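Local coordinates for DNA mismatch repair protein MLH3 (PDB 6RMN) that pairs with MLH1 as the MutLbeta heterodimer to correct insertion-deletion loops in DNA mismatch repair, including those arising during meiotic recombination, at residues D47-E53 and C194-F200; R56-F61 and L189-A193; D80-V85 and K136-K140; W103-E108 and L119-P125. All blocks are in the same frame, centred on the assembly; numbering follows the deposited sequence.

In the fold
This chain is the C-terminal part of MLH3, and its four contacts form two groups. Contacts 1 and 2 lie along the same two helices, 48-69 and 183-196, with centres 11 Å apart; they touch, Glu53 O lying 3.6 Å from Ala193 CB. Contact 1 holds three of the zinc ligands, His49, Glu53 and Cys194, and the Asn190 side chain of contact 2 is about 7 Å from a zinc ion. Contacts 3 and 4, centres also 11 Å apart, share the sheet of strands 82-85, 106-110 and 117-124, where Ile83 O lies 2.7 Å from Leu119 N, a probable hydrogen bond. They are remote from the metals, contacts 1 and 4 having centres 34 Å apart.

Contact 1. Residues D47-E53 and C194-F200; sequences DQHACDE and CRSAVMF. With ZN (zinc ion), chain C; ZN (zinc ion), chain D.
Asp47 precedes helix 48-53 and N-caps it, OD1 accepting from His49 N (2.9 Å) and Ala50 N (3.1 Å). Opposite, 194-196 ends a helix and Ala197 to Phe200 continue extended; CA atoms pair His49 with Met199 (5.3 Å) and Glu53 with Ala197 (5.1 Å). Gln48, chi1 p, donates NE2 to Met199 O (2.8 Å). His49, chi1 t, donates ND1 to Val198 O (2.7 Å), consistent with its orienting NE2, which binds one zinc at 2.1 Å. Asp52, chi1 t, accepts at OD2 from Val198 N (2.8 Å), so Val198 is held through both N and O. Glu53, chi1 and chi2 t, bridges two zinc ions: OE1 binds the first at 2.0 Å, OE2 the second at 2.3 Å while accepting a hydrogen bond from Ala226 N. Cys194 SG, chi1 t, joins the first zinc at 2.4 Å. The MLH1 chain supplies another ligand there, while Cys225 and His227 bind the second ion. Such a carboxylate-bridged two-zinc site is characteristic of the endonuclease centre of MutL-family C-terminal domains.

Contact 2. Residues R56-F61 and L189-A193; sequences RLEELF and LNSKA
Helical segments 56-61 and 189-193 cross obliquely, 46° away from antiparallel: their axes approach to 9.0 Å and their N-to-C directions differ by 134° (signed crossing angle 134°). The backbones come nearest at Arg56 and Ala193, whose CA atoms are 5.3 Å apart, consistent with the small alanine side chain at this point. Ala193 CB lies 4.1 Å from Leu57 CB and 4.2 Å from Leu60 CD1, between two leucines a helical turn apart. Leu57, chi1 t and chi2 p, brings CD1 to 3.9 Å from Leu189 CB and 3.3 Å from Asn190 OD1. Leu60, chi1 m and chi2 t, points its CB toward the partner helix. Leu189, also m and t, has the largest area covered by the opposing segment, 86 Å². Leu189 CD1 packs 4.0 Å from Leu60 CB and lies over the face of the Phe61 ring, 4.0 Å from the centroid and 13° off the normal, a CH-pi contact. The same ring meets His186 edge-to-face. Arg56 CB lies 4.1 Å from Ala193 CB, but its guanidinium leads away from the partner helix. With no hydrogen bond between the segments, apolar contacts and one CH-pi contact join the helices here, burying 364 Å².

Contact 3. Residues D80-V85 and K136-K140; sequences DCCIEV and KDYLK
Lys136, Ile83 and Lys140 lose 83, 77 and 69 Å² respectively to this contact, in which helix 136-140 lies against strand 82-85. The axes approach to 9.2 Å with their N-to-C directions 61° apart (signed crossing angle -61°), and the nearest CA pair is Ile83 and Lys136 at 6.8 Å. Ile83, extended at phi/psi -112/130 with chi1 m and chi2 t, points its CB at the helix: CD1 reaches Lys136 O at 3.7 Å and Leu139 CD2 at 4.1 Å, while CG2 lies 3.7 Å from Lys140 CD. Lys136, chi1 m and the remaining chi angles t, runs its aliphatic chain back toward Cys81 and Asp80, with CD 4.0 Å from Cys82 O and NZ 3.6 Å from Asp80 O. Lys140, all four chi angles t, extends in the other direction along the strand. Lys140 NZ donates to Glu84 O at 2.9 Å, Lys140 CE packs 3.9 Å from Val85 CG1, and Glu89 offers NZ a long, weak ion pair. Thus two lysines one helical turn apart straddle Ile83. Beside them, Leu139, chi1 t and chi2 p, places CD2 3.9 Å from Cys81 SG and also touches Leu124, Leu128 and Tyr132. Strand 82-85 is paired with strand 117-124, through Ile83 and Leu119 among others, so this is helix-on-sheet packing of the alpha+beta kind, helix 136-151 lying obliquely across an antiparallel sheet.

Contact 4. Residues W103-E108 and L119-P125; sequences WGIGYE and LEIKTLP
A classic beta bulge interrupts this antiparallel hairpin: Gly106 O accepts from Lys122 N (2.7 Å) and Thr123 N (3.2 Å), and the register shifts by one residue after Gly106. Lys122, at phi/psi -93/-47, is the extra residue. Before the bulge Gly106 and Thr123 form a hydrogen-bonded pair (CA-CA 4.7 Å), Gly106 N 3.0 Å from Thr123 O. Beyond it, Tyr107 and Ile121 form a non-hydrogen-bonded pair (CA-CA 4.3 Å), and Glu108 and Glu120 a hydrogen-bonded one, Glu108 N to Glu120 O at 3.1 Å and Glu120 N to Glu108 O at 3.0 Å. The axes of strands 106-108 and 119-124 approach to 4.5 Å, their directions at 160°. Thr123, chi1 p, donates OG1 to Gly104 O (2.9 Å); a CB on Gly106 would clash with this hydroxyl. Tyr107, chi1 p, carries Leu119 CD1 over its ring face, 4.0 Å from the centroid, a CH-pi contact, while its OH is hydrogen-bonded to Phe93 O. Ile105 CG1 packs on Leu124 CD2 (4.0 Å) and Pro125 CD (3.9 Å). Gly104, phi +79°, closes helix 87-101 as the C-prime residue of a Schellman motif; Pro125 occupies the N-cap position of helix 126-132, and strand 117-124 pairs onward with strand 82-85.

Contact 1. Residues D47-E53 and C194-F200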
loop_
_atom_site.group_PDB
_atom_site.type_symbol
_atom_site.label_atom_id
_atom_site.label_comp_id
_atom_site.label_asym_id
_atom_site.label_seq_id
_atom_site.Cartn_x
_atom_site.Cartn_y
_atom_site.Cartn_z
ATOM N N ASP B 47 8.512 5.264 -6.937
ATOM C CA ASP B 47 9.584 6.140 -6.455
ATOM C C ASP B 47 8.870 7.421 -5.931
ATOM O O ASP B 47 8.148 8.070 -6.698
ATOM C CB ASP B 47 10.528 6.464 -7.627
ATOM C CG ASP B 47 11.710 7.393 -7.347
ATOM O OD1 ASP B 47 11.585 8.280 -6.470
ATOM O OD2 ASP B 47 12.738 7.271 -8.043
ATOM N N GLN B 48 9.015 7.748 -4.630
ATOM C CA GLN B 48 8.319 8.921 -4.061
ATOM C C GLN B 48 8.799 10.266 -4.631
ATOM O O GLN B 48 8.024 11.221 -4.678
ATOM C CB GLN B 48 8.360 8.933 -2.525
ATOM C CG GLN B 48 9.727 9.283 -1.926
ATOM C CD GLN B 48 9.848 8.907 -0.487
ATOM O OE1 GLN B 48 9.286 7.914 -0.026
ATOM N NE2 GLN B 48 10.595 9.692 0.254
ATOM N N HIS B 49 10.067 10.334 -5.054
ATOM C CA HIS B 49 10.632 11.543 -5.629
ATOM C C HIS B 49 10.103 11.753 -7.058
ATOM O O HIS B 49 9.595 12.835 -7.358
ATOM C CB HIS B 49 12.168 11.511 -5.581
ATOM C CG HIS B 49 12.793 12.662 -6.295
ATOM N ND1 HIS B 49 12.766 13.935 -5.766
ATOM C CD2 HIS B 49 13.365 12.707 -7.513
ATOM C CE1 HIS B 49 13.352 14.706 -6.656
ATOM N NE2 HIS B 49 13.738 14.012 -7.719
ATOM N N ALA B 50 10.185 10.706 -7.907
ATOM C CA ALA B 50 9.712 10.699 -9.296
ATOM C C ALA B 50 8.223 11.030 -9.378
ATOM O O ALA B 50 7.814 11.797 -10.243
ATOM C CB ALA B 50 9.981 9.342 -9.935
ATOM N N CYS B 51 7.433 10.469 -8.452
ATOM C CA CYS B 51 5.996 10.682 -8.302
ATOM C C CYS B 51 5.694 12.171 -8.080
ATOM O O CYS B 51 4.903 12.751 -8.816
ATOM C CB CYS B 51 5.468 9.832 -7.146
ATOM S SG CYS B 51 3.707 10.063 -6.809
ATOM N N ASP B 52 6.330 12.777 -7.065
ATOM C CA ASP B 52 6.170 14.176 -6.693
ATOM C C ASP B 52 6.659 15.123 -7.802
ATOM O O ASP B 52 5.943 16.067 -8.160
ATOM C CB ASP B 52 6.883 14.460 -5.353
ATOM C CG ASP B 52 6.400 15.717 -4.647
ATOM O OD1 ASP B 52 5.245 16.165 -4.927
ATOM O OD2 ASP B 52 7.154 16.248 -3.806
ATOM N N GLU B 53 7.852 14.835 -8.369
ATOM C CA GLU B 53 8.468 15.584 -9.473
ATOM C C GLU B 53 7.551 15.603 -10.707
ATOM O O GLU B 53 7.414 16.656 -11.327
ATOM C CB GLU B 53 9.834 14.981 -9.817
ATOM C CG GLU B 53 10.617 15.692 -10.902
ATOM C CD GLU B 53 11.927 14.983 -11.159
ATOM O OE1 GLU B 53 12.825 15.056 -10.290
ATOM O OE2 GLU B 53 12.032 14.300 -12.201
ATOM N N CYS B 194 12.161 19.001 -9.900
ATOM C CA CYS B 194 13.119 18.126 -9.228
ATOM C C CYS B 194 13.460 18.680 -7.841
ATOM O O CYS B 194 13.319 17.967 -6.846
ATOM C CB CYS B 194 14.366 17.945 -10.087
ATOM S SG CYS B 194 15.568 16.763 -9.418
ATOM N N ARG B 195 13.825 19.972 -7.777
ATOM C CA ARG B 195 14.180 20.674 -6.541
ATOM C C ARG B 195 13.066 20.802 -5.527
ATOM O O ARG B 195 13.352 20.803 -4.338
ATOM C CB ARG B 195 14.731 22.068 -6.843
ATOM C CG ARG B 195 16.167 22.044 -7.237
ATOM C CD ARG B 195 17.119 22.324 -6.095
ATOM N NE ARG B 195 18.446 22.499 -6.675
ATOM C CZ ARG B 195 19.002 23.673 -6.942
ATOM N NH1 ARG B 195 18.411 24.799 -6.561
ATOM N NH2 ARG B 195 20.182 23.728 -7.543
ATOM N N SER B 196 11.820 20.986 -5.986
ATOM C CA SER B 196 10.686 21.160 -5.089
ATOM C C SER B 196 10.168 19.834 -4.538
ATOM O O SER B 196 9.526 19.825 -3.490
ATOM C CB SER B 196 9.565 21.900 -5.801
ATOM O OG SER B 196 9.875 23.275 -5.924
ATOM N N ALA B 197 10.435 18.728 -5.258
ATOM C CA ALA B 197 9.972 17.389 -4.934
ATOM C C ALA B 197 10.559 16.820 -3.672
ATOM O O ALA B 197 11.678 17.162 -3.284
ATOM C CB ALA B 197 10.217 16.443 -6.101
ATOM N N VAL B 198 9.789 15.926 -3.036
ATOM C CA VAL B 198 10.159 15.186 -1.839
ATOM C C VAL B 198 11.358 14.296 -2.223
ATOM O O VAL B 198 11.464 13.896 -3.384
ATOM C CB VAL B 198 8.919 14.428 -1.253
ATOM C CG1 VAL B 198 8.540 13.186 -2.047
ATOM C CG2 VAL B 198 9.100 14.096 0.216
ATOM N N MET B 199 12.291 14.075 -1.297
ATOM C CA MET B 199 13.494 13.291 -1.570
ATOM C C MET B 199 13.480 11.895 -0.920
ATOM O O MET B 199 12.652 11.611 -0.058
ATOM C CB MET B 199 14.734 14.064 -1.076
ATOM C CG MET B 199 15.332 15.003 -2.107
ATOM S SD MET B 199 16.866 15.786 -1.511
ATOM C CE MET B 199 18.059 14.445 -1.777
ATOM N N PHE B 200 14.443 11.045 -1.320
ATOM C CA PHE B 200 14.695 9.747 -0.724
ATOM C C PHE B 200 15.184 10.035 0.685
ATOM O O PHE B 200 15.991 10.957 0.887
ATOM C CB PHE B 200 15.756 8.978 -1.528
ATOM C CG PHE B 200 15.241 8.171 -2.700
ATOM C CD1 PHE B 200 13.905 8.240 -3.086
ATOM C CD2 PHE B 200 16.081 7.306 -3.393
ATOM C CE1 PHE B 200 13.426 7.461 -4.140
ATOM C CE2 PHE B 200 15.602 6.537 -4.459
ATOM C CZ PHE B 200 14.280 6.624 -4.829
HETATM ZN ZN ZN C . 14.607 14.619 -9.569
HETATM ZN ZN ZN D . 13.813 12.937 -12.832
#

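Contact 2. Residues R56-F61 and L189-A193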
loop_
_atom_site.group_PDB
_atom_site.type_symbol
_atom_site.label_atom_id
_atom_site.label_comp_id
_atom_site.label_asym_id
_atom_site.label_seq_id
_atom_site.Cartn_x
_atom_site.Cartn_y
_atom_site.Cartn_z
ATOM N N ARG B 56 4.464 17.823 -10.036
ATOM C CA ARG B 56 4.958 19.194 -10.011
ATOM C C ARG B 56 5.252 19.739 -11.395
ATOM O O ARG B 56 4.927 20.896 -11.650
ATOM C CB ARG B 56 6.164 19.320 -9.073
ATOM C CG ARG B 56 5.764 19.337 -7.611
ATOM C CD ARG B 56 6.966 19.456 -6.697
ATOM N NE ARG B 56 6.584 19.380 -5.279
ATOM C CZ ARG B 56 6.205 20.418 -4.536
ATOM N NH1 ARG B 56 6.154 21.633 -5.057
ATOM N NH2 ARG B 56 5.865 20.243 -3.268
ATOM N N LEU B 57 5.817 18.900 -12.293
ATOM C CA LEU B 57 6.133 19.259 -13.672
ATOM C C LEU B 57 4.885 19.560 -14.469
ATOM O O LEU B 57 4.803 20.613 -15.095
ATOM C CB LEU B 57 6.977 18.175 -14.382
ATOM C CG LEU B 57 7.338 18.498 -15.839
ATOM C CD1 LEU B 57 8.432 19.570 -15.923
ATOM C CD2 LEU B 57 7.690 17.261 -16.591
ATOM N N GLU B 58 3.909 18.660 -14.426
ATOM C CA GLU B 58 2.645 18.832 -15.139
ATOM C C GLU B 58 1.871 20.106 -14.688
ATOM O O GLU B 58 1.212 20.728 -15.526
ATOM C CB GLU B 58 1.801 17.557 -15.052
ATOM C CG GLU B 58 2.483 16.378 -15.731
ATOM C CD GLU B 58 1.570 15.298 -16.271
ATOM O OE1 GLU B 58 0.335 15.469 -16.169
ATOM O OE2 GLU B 58 2.085 14.290 -16.808
ATOM N N GLU B 59 2.018 20.525 -13.391
ATOM C CA GLU B 59 1.429 21.752 -12.848
ATOM C C GLU B 59 2.147 22.955 -13.448
ATOM O O GLU B 59 1.497 23.942 -13.806
ATOM C CB GLU B 59 1.547 21.798 -11.310
ATOM C CG GLU B 59 0.553 20.904 -10.574
ATOM C CD GLU B 59 0.757 20.634 -9.087
ATOM O OE1 GLU B 59 1.752 21.120 -8.495
ATOM O OE2 GLU B 59 -0.097 19.917 -8.513
ATOM N N LEU B 60 3.491 22.874 -13.555
ATOM C CA LEU B 60 4.350 23.941 -14.100
ATOM C C LEU B 60 4.094 24.166 -15.580
ATOM O O LEU B 60 4.000 25.319 -16.016
ATOM C CB LEU B 60 5.849 23.657 -13.833
ATOM C CG LEU B 60 6.351 23.844 -12.385
ATOM C CD1 LEU B 60 7.764 23.383 -12.237
ATOM C CD2 LEU B 60 6.238 25.278 -11.935
ATOM N N PHE B 61 3.963 23.060 -16.339
ATOM C CA PHE B 61 3.646 23.052 -17.755
ATOM C C PHE B 61 2.273 23.647 -18.004
ATOM O O PHE B 61 2.148 24.530 -18.857
ATOM C CB PHE B 61 3.777 21.642 -18.351
ATOM C CG PHE B 61 5.074 21.481 -19.107
ATOM C CD1 PHE B 61 5.232 22.027 -20.375
ATOM C CD2 PHE B 61 6.163 20.847 -18.525
ATOM C CE1 PHE B 61 6.448 21.912 -21.057
ATOM C CE2 PHE B 61 7.382 20.750 -19.202
ATOM C CZ PHE B 61 7.517 21.281 -20.462
ATOM N N LEU B 189 11.865 24.064 -16.125
ATOM C CA LEU B 189 10.739 23.433 -15.423
ATOM C C LEU B 189 11.122 22.084 -14.826
ATOM O O LEU B 189 10.685 21.786 -13.720
ATOM C CB LEU B 189 9.471 23.316 -16.298
ATOM C CG LEU B 189 8.899 24.595 -16.958
ATOM C CD1 LEU B 189 7.477 24.364 -17.393
ATOM C CD2 LEU B 189 8.963 25.828 -16.028
ATOM N N ASN B 190 11.979 21.299 -15.525
ATOM C CA ASN B 190 12.459 20.003 -15.048
ATOM C C ASN B 190 13.235 20.151 -13.774
ATOM O O ASN B 190 13.004 19.366 -12.845
ATOM C CB ASN B 190 13.314 19.282 -16.092
ATOM C CG ASN B 190 12.527 18.602 -17.179
ATOM O OD1 ASN B 190 11.294 18.656 -17.210
ATOM N ND2 ASN B 190 13.232 17.958 -18.111
ATOM N N SER B 191 14.120 21.166 -13.708
ATOM C CA SER B 191 14.960 21.424 -12.542
ATOM C C SER B 191 14.205 22.038 -11.369
ATOM O O SER B 191 14.567 21.751 -10.233
ATOM C CB SER B 191 16.189 22.249 -12.907
ATOM O OG SER B 191 15.830 23.574 -13.257
ATOM N N LYS B 192 13.185 22.885 -11.620
ATOM C CA LYS B 192 12.354 23.467 -10.552
ATOM C C LYS B 192 11.512 22.361 -9.879
ATOM O O LYS B 192 11.369 22.363 -8.659
ATOM C CB LYS B 192 11.396 24.528 -11.113
ATOM C CG LYS B 192 12.017 25.864 -11.427
ATOM C CD LYS B 192 10.948 26.837 -11.923
ATOM C CE LYS B 192 11.506 28.132 -12.486
ATOM N NZ LYS B 192 12.156 28.982 -11.457
ATOM N N ALA B 193 10.943 21.439 -10.687
ATOM C CA ALA B 193 10.111 20.320 -10.232
ATOM C C ALA B 193 10.948 19.344 -9.407
ATOM O O ALA B 193 10.522 18.960 -8.316
ATOM C CB ALA B 193 9.473 19.612 -11.423
#

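Contact 3. Residues D80-V85 and K136-K140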
loop_
_atom_site.group_PDB
_atom_site.type_symbol
_atom_site.label_atom_id
_atom_site.label_comp_id
_atom_site.label_asym_id
_atom_site.label_seq_id
_atom_site.Cartn_x
_atom_site.Cartn_y
_atom_site.Cartn_z
ATOM N N ASP B 80 20.327 47.380 -22.324
ATOM C CA ASP B 80 21.711 47.190 -22.790
ATOM C C ASP B 80 22.069 45.718 -23.049
ATOM O O ASP B 80 23.010 45.172 -22.456
ATOM C CB ASP B 80 22.711 47.865 -21.817
ATOM C CG ASP B 80 24.091 48.144 -22.397
ATOM O OD1 ASP B 80 24.175 48.864 -23.428
ATOM O OD2 ASP B 80 25.088 47.664 -21.811
ATOM N N CYS B 81 21.273 45.075 -23.910
ATOM C CA CYS B 81 21.452 43.685 -24.299
ATOM C C CYS B 81 21.426 43.610 -25.819
ATOM O O CYS B 81 20.360 43.531 -26.438
ATOM C CB CYS B 81 20.393 42.791 -23.658
ATOM S SG CYS B 81 20.689 41.014 -23.867
ATOM N N CYS B 82 22.620 43.725 -26.416
ATOM C CA CYS B 82 22.833 43.684 -27.858
ATOM C C CYS B 82 23.832 42.584 -28.161
ATOM O O CYS B 82 24.936 42.559 -27.600
ATOM C CB CYS B 82 23.298 45.037 -28.386
ATOM S SG CYS B 82 22.267 46.431 -27.854
ATOM N N ILE B 83 23.416 41.642 -29.010
ATOM C CA ILE B 83 24.214 40.478 -29.373
ATOM C C ILE B 83 24.658 40.548 -30.832
ATOM O O ILE B 83 23.836 40.774 -31.722
ATOM C CB ILE B 83 23.445 39.163 -29.003
ATOM C CG1 ILE B 83 23.285 39.025 -27.463
ATOM C CG2 ILE B 83 24.106 37.911 -29.606
ATOM C CD1 ILE B 83 22.288 37.981 -27.000
ATOM N N GLU B 84 25.964 40.347 -31.069
ATOM C CA GLU B 84 26.540 40.325 -32.414
ATOM C C GLU B 84 26.186 38.983 -33.051
ATOM O O GLU B 84 26.355 37.933 -32.423
ATOM C CB GLU B 84 28.064 40.516 -32.361
ATOM C CG GLU B 84 28.511 41.971 -32.388
ATOM C CD GLU B 84 29.982 42.203 -32.098
ATOM O OE1 GLU B 84 30.831 41.505 -32.700
ATOM O OE2 GLU B 84 30.291 43.095 -31.274
ATOM N N VAL B 85 25.647 39.029 -34.278
ATOM C CA VAL B 85 25.220 37.850 -35.041
ATOM C C VAL B 85 25.706 37.886 -36.501
ATOM O O VAL B 85 25.877 38.970 -37.063
ATOM C CB VAL B 85 23.678 37.614 -34.963
ATOM C CG1 VAL B 85 23.251 37.106 -33.586
ATOM C CG2 VAL B 85 22.881 38.856 -35.364
ATOM N N LYS B 136 25.639 37.140 -22.010
ATOM C CA LYS B 136 25.250 37.322 -23.417
ATOM C C LYS B 136 25.558 36.117 -24.309
ATOM O O LYS B 136 24.780 35.824 -25.217
ATOM C CB LYS B 136 25.865 38.598 -23.998
ATOM C CG LYS B 136 25.123 39.861 -23.596
ATOM C CD LYS B 136 25.892 41.110 -23.991
ATOM C CE LYS B 136 25.358 42.319 -23.272
ATOM N NZ LYS B 136 26.004 43.573 -23.746
ATOM N N ASP B 137 26.682 35.418 -24.044
ATOM C CA ASP B 137 27.117 34.213 -24.768
ATOM C C ASP B 137 26.131 33.056 -24.534
ATOM O O ASP B 137 25.879 32.262 -25.445
ATOM C CB ASP B 137 28.531 33.788 -24.323
ATOM C CG ASP B 137 29.493 34.930 -24.047
ATOM O OD1 ASP B 137 29.741 35.737 -24.980
ATOM O OD2 ASP B 137 30.000 35.018 -22.894
ATOM N N TYR B 138 25.583 32.969 -23.306
ATOM C CA TYR B 138 24.610 31.960 -22.919
ATOM C C TYR B 138 23.281 32.183 -23.665
ATOM O O TYR B 138 22.714 31.229 -24.203
ATOM C CB TYR B 138 24.384 31.960 -21.385
ATOM C CG TYR B 138 23.213 31.090 -20.982
ATOM C CD1 TYR B 138 23.336 29.704 -20.929
ATOM C CD2 TYR B 138 21.953 31.643 -20.750
ATOM C CE1 TYR B 138 22.242 28.890 -20.635
ATOM C CE2 TYR B 138 20.845 30.835 -20.478
ATOM C CZ TYR B 138 21.001 29.460 -20.411
ATOM O OH TYR B 138 19.929 28.645 -20.180
ATOM N N LEU B 139 22.772 33.432 -23.637
ATOM C CA LEU B 139 21.503 33.830 -24.230
ATOM C C LEU B 139 21.486 33.587 -25.738
ATOM O O LEU B 139 20.510 33.031 -26.237
ATOM C CB LEU B 139 21.185 35.299 -23.879
ATOM C CG LEU B 139 19.819 35.853 -24.302
ATOM C CD1 LEU B 139 18.675 35.035 -23.720
ATOM C CD2 LEU B 139 19.682 37.288 -23.886
ATOM N N LYS B 140 22.582 33.949 -26.443
ATOM C CA LYS B 140 22.728 33.723 -27.883
ATOM C C LYS B 140 22.599 32.218 -28.184
ATOM O O LYS B 140 21.791 31.838 -29.040
ATOM C CB LYS B 140 24.071 34.268 -28.401
ATOM C CG LYS B 140 24.225 34.146 -29.916
ATOM C CD LYS B 140 25.567 34.632 -30.410
ATOM C CE LYS B 140 25.648 34.573 -31.916
ATOM N NZ LYS B 140 26.932 35.121 -32.430
#

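Contact 4. Residues W103-E108 and L119-P125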
loop_
_atom_site.group_PDB
_atom_site.type_symbol
_atom_site.label_atom_id
_atom_site.label_comp_id
_atom_site.label_asym_id
_atom_site.label_seq_id
_atom_site.Cartn_x
_atom_site.Cartn_y
_atom_site.Cartn_z
ATOM N N TRP B 103 6.829 33.579 -26.627
ATOM C CA TRP B 103 7.523 33.102 -25.434
ATOM C C TRP B 103 8.115 34.243 -24.596
ATOM O O TRP B 103 8.929 33.985 -23.719
ATOM C CB TRP B 103 8.608 32.083 -25.822
ATOM C CG TRP B 103 8.060 30.881 -26.529
ATOM C CD1 TRP B 103 8.115 30.618 -27.869
ATOM C CD2 TRP B 103 7.295 29.817 -25.939
ATOM N NE1 TRP B 103 7.471 29.431 -28.144
ATOM C CE2 TRP B 103 6.946 28.926 -26.978
ATOM C CE3 TRP B 103 6.879 29.526 -24.627
ATOM C CZ2 TRP B 103 6.232 27.745 -26.740
ATOM C CZ3 TRP B 103 6.151 28.367 -24.399
ATOM C CH2 TRP B 103 5.805 27.510 -25.454
ATOM N N GLY B 104 7.690 35.479 -24.860
ATOM C CA GLY B 104 8.146 36.658 -24.133
ATOM C C GLY B 104 9.508 37.180 -24.543
ATOM O O GLY B 104 10.031 38.097 -23.903
ATOM N N ILE B 105 10.093 36.612 -25.613
ATOM C CA ILE B 105 11.404 37.013 -26.124
ATOM C C ILE B 105 11.171 38.032 -27.242
ATOM O O ILE B 105 10.760 37.659 -28.342
ATOM C CB ILE B 105 12.259 35.772 -26.558
ATOM C CG1 ILE B 105 12.424 34.760 -25.393
ATOM C CG2 ILE B 105 13.626 36.189 -27.150
ATOM C CD1 ILE B 105 12.413 33.333 -25.796
ATOM N N GLY B 106 11.383 39.313 -26.920
ATOM C CA GLY B 106 11.179 40.423 -27.839
ATOM C C GLY B 106 12.475 41.037 -28.310
ATOM O O GLY B 106 13.266 41.502 -27.492
ATOM N N TYR B 107 12.718 41.030 -29.626
ATOM C CA TYR B 107 13.941 41.609 -30.174
ATOM C C TYR B 107 13.712 42.396 -31.457
ATOM O O TYR B 107 12.595 42.426 -31.986
ATOM C CB TYR B 107 15.062 40.551 -30.356
ATOM C CG TYR B 107 14.698 39.349 -31.203
ATOM C CD1 TYR B 107 14.624 39.444 -32.591
ATOM C CD2 TYR B 107 14.477 38.106 -30.622
ATOM C CE1 TYR B 107 14.302 38.338 -33.376
ATOM C CE2 TYR B 107 14.162 36.992 -31.396
ATOM C CZ TYR B 107 14.074 37.113 -32.773
ATOM O OH TYR B 107 13.780 36.017 -33.541
ATOM N N GLU B 108 14.792 43.041 -31.942
ATOM C CA GLU B 108 14.878 43.801 -33.190
ATOM C C GLU B 108 16.201 43.442 -33.862
ATOM O O GLU B 108 17.232 43.386 -33.188
ATOM C CB GLU B 108 14.804 45.326 -32.941
ATOM C CG GLU B 108 13.445 45.845 -32.481
ATOM C CD GLU B 108 12.259 45.624 -33.404
ATOM O OE1 GLU B 108 12.422 45.752 -34.640
ATOM O OE2 GLU B 108 11.156 45.335 -32.885
ATOM N N LEU B 119 21.580 41.943 -32.713
ATOM C CA LEU B 119 20.297 41.492 -32.182
ATOM C C LEU B 119 20.068 42.211 -30.851
ATOM O O LEU B 119 20.752 41.927 -29.865
ATOM C CB LEU B 119 20.309 39.959 -31.985
ATOM C CG LEU B 119 18.978 39.282 -31.681
ATOM C CD1 LEU B 119 18.132 39.171 -32.919
ATOM C CD2 LEU B 119 19.204 37.894 -31.111
ATOM N N GLU B 120 19.139 43.174 -30.842
ATOM C CA GLU B 120 18.828 43.942 -29.642
ATOM C C GLU B 120 17.655 43.300 -28.932
ATOM O O GLU B 120 16.529 43.391 -29.422
ATOM C CB GLU B 120 18.524 45.405 -30.007
ATOM C CG GLU B 120 18.221 46.322 -28.831
ATOM C CD GLU B 120 17.705 47.696 -29.220
ATOM O OE1 GLU B 120 18.266 48.699 -28.721
ATOM O OE2 GLU B 120 16.742 47.775 -30.020
ATOM N N ILE B 121 17.914 42.650 -27.784
ATOM C CA ILE B 121 16.864 42.021 -26.988
ATOM C C ILE B 121 16.227 43.066 -26.076
ATOM O O ILE B 121 16.905 43.666 -25.236
ATOM C CB ILE B 121 17.323 40.727 -26.254
ATOM C CG1 ILE B 121 17.566 39.587 -27.260
ATOM C CG2 ILE B 121 16.291 40.277 -25.235
ATOM C CD1 ILE B 121 18.983 39.345 -27.570
ATOM N N LYS B 122 14.919 43.283 -26.274
ATOM C CA LYS B 122 14.082 44.231 -25.543
ATOM C C LYS B 122 13.386 43.598 -24.339
ATOM O O LYS B 122 13.390 44.195 -23.264
ATOM C CB LYS B 122 13.073 44.902 -26.491
ATOM C CG LYS B 122 13.742 45.807 -27.526
ATOM C CD LYS B 122 12.744 46.640 -28.316
ATOM C CE LYS B 122 13.438 47.725 -29.112
ATOM N NZ LYS B 122 12.471 48.588 -29.842
ATOM N N THR B 123 12.768 42.417 -24.512
ATOM C CA THR B 123 12.059 41.731 -23.425
ATOM C C THR B 123 12.472 40.273 -23.306
ATOM O O THR B 123 12.822 39.642 -24.302
ATOM C CB THR B 123 10.509 41.845 -23.546
ATOM O OG1 THR B 123 10.021 40.968 -24.562
ATOM C CG2 THR B 123 10.012 43.274 -23.781
ATOM N N LEU B 124 12.394 39.739 -22.078
ATOM C CA LEU B 124 12.665 38.340 -21.758
ATOM C C LEU B 124 11.687 37.865 -20.698
ATOM O O LEU B 124 11.374 38.654 -19.815
ATOM C CB LEU B 124 14.096 38.158 -21.228
ATOM C CG LEU B 124 15.256 38.119 -22.230
ATOM C CD1 LEU B 124 16.540 37.754 -21.499
ATOM C CD2 LEU B 124 15.007 37.105 -23.358
ATOM N N PRO B 125 11.208 36.596 -20.711
ATOM C CA PRO B 125 10.332 36.144 -19.611
ATOM C C PRO B 125 11.147 35.993 -18.321
ATOM O O PRO B 125 12.373 35.894 -18.395
ATOM C CB PRO B 125 9.799 34.802 -20.111
ATOM C CG PRO B 125 10.850 34.289 -21.022
ATOM C CD PRO B 125 11.478 35.503 -21.672
#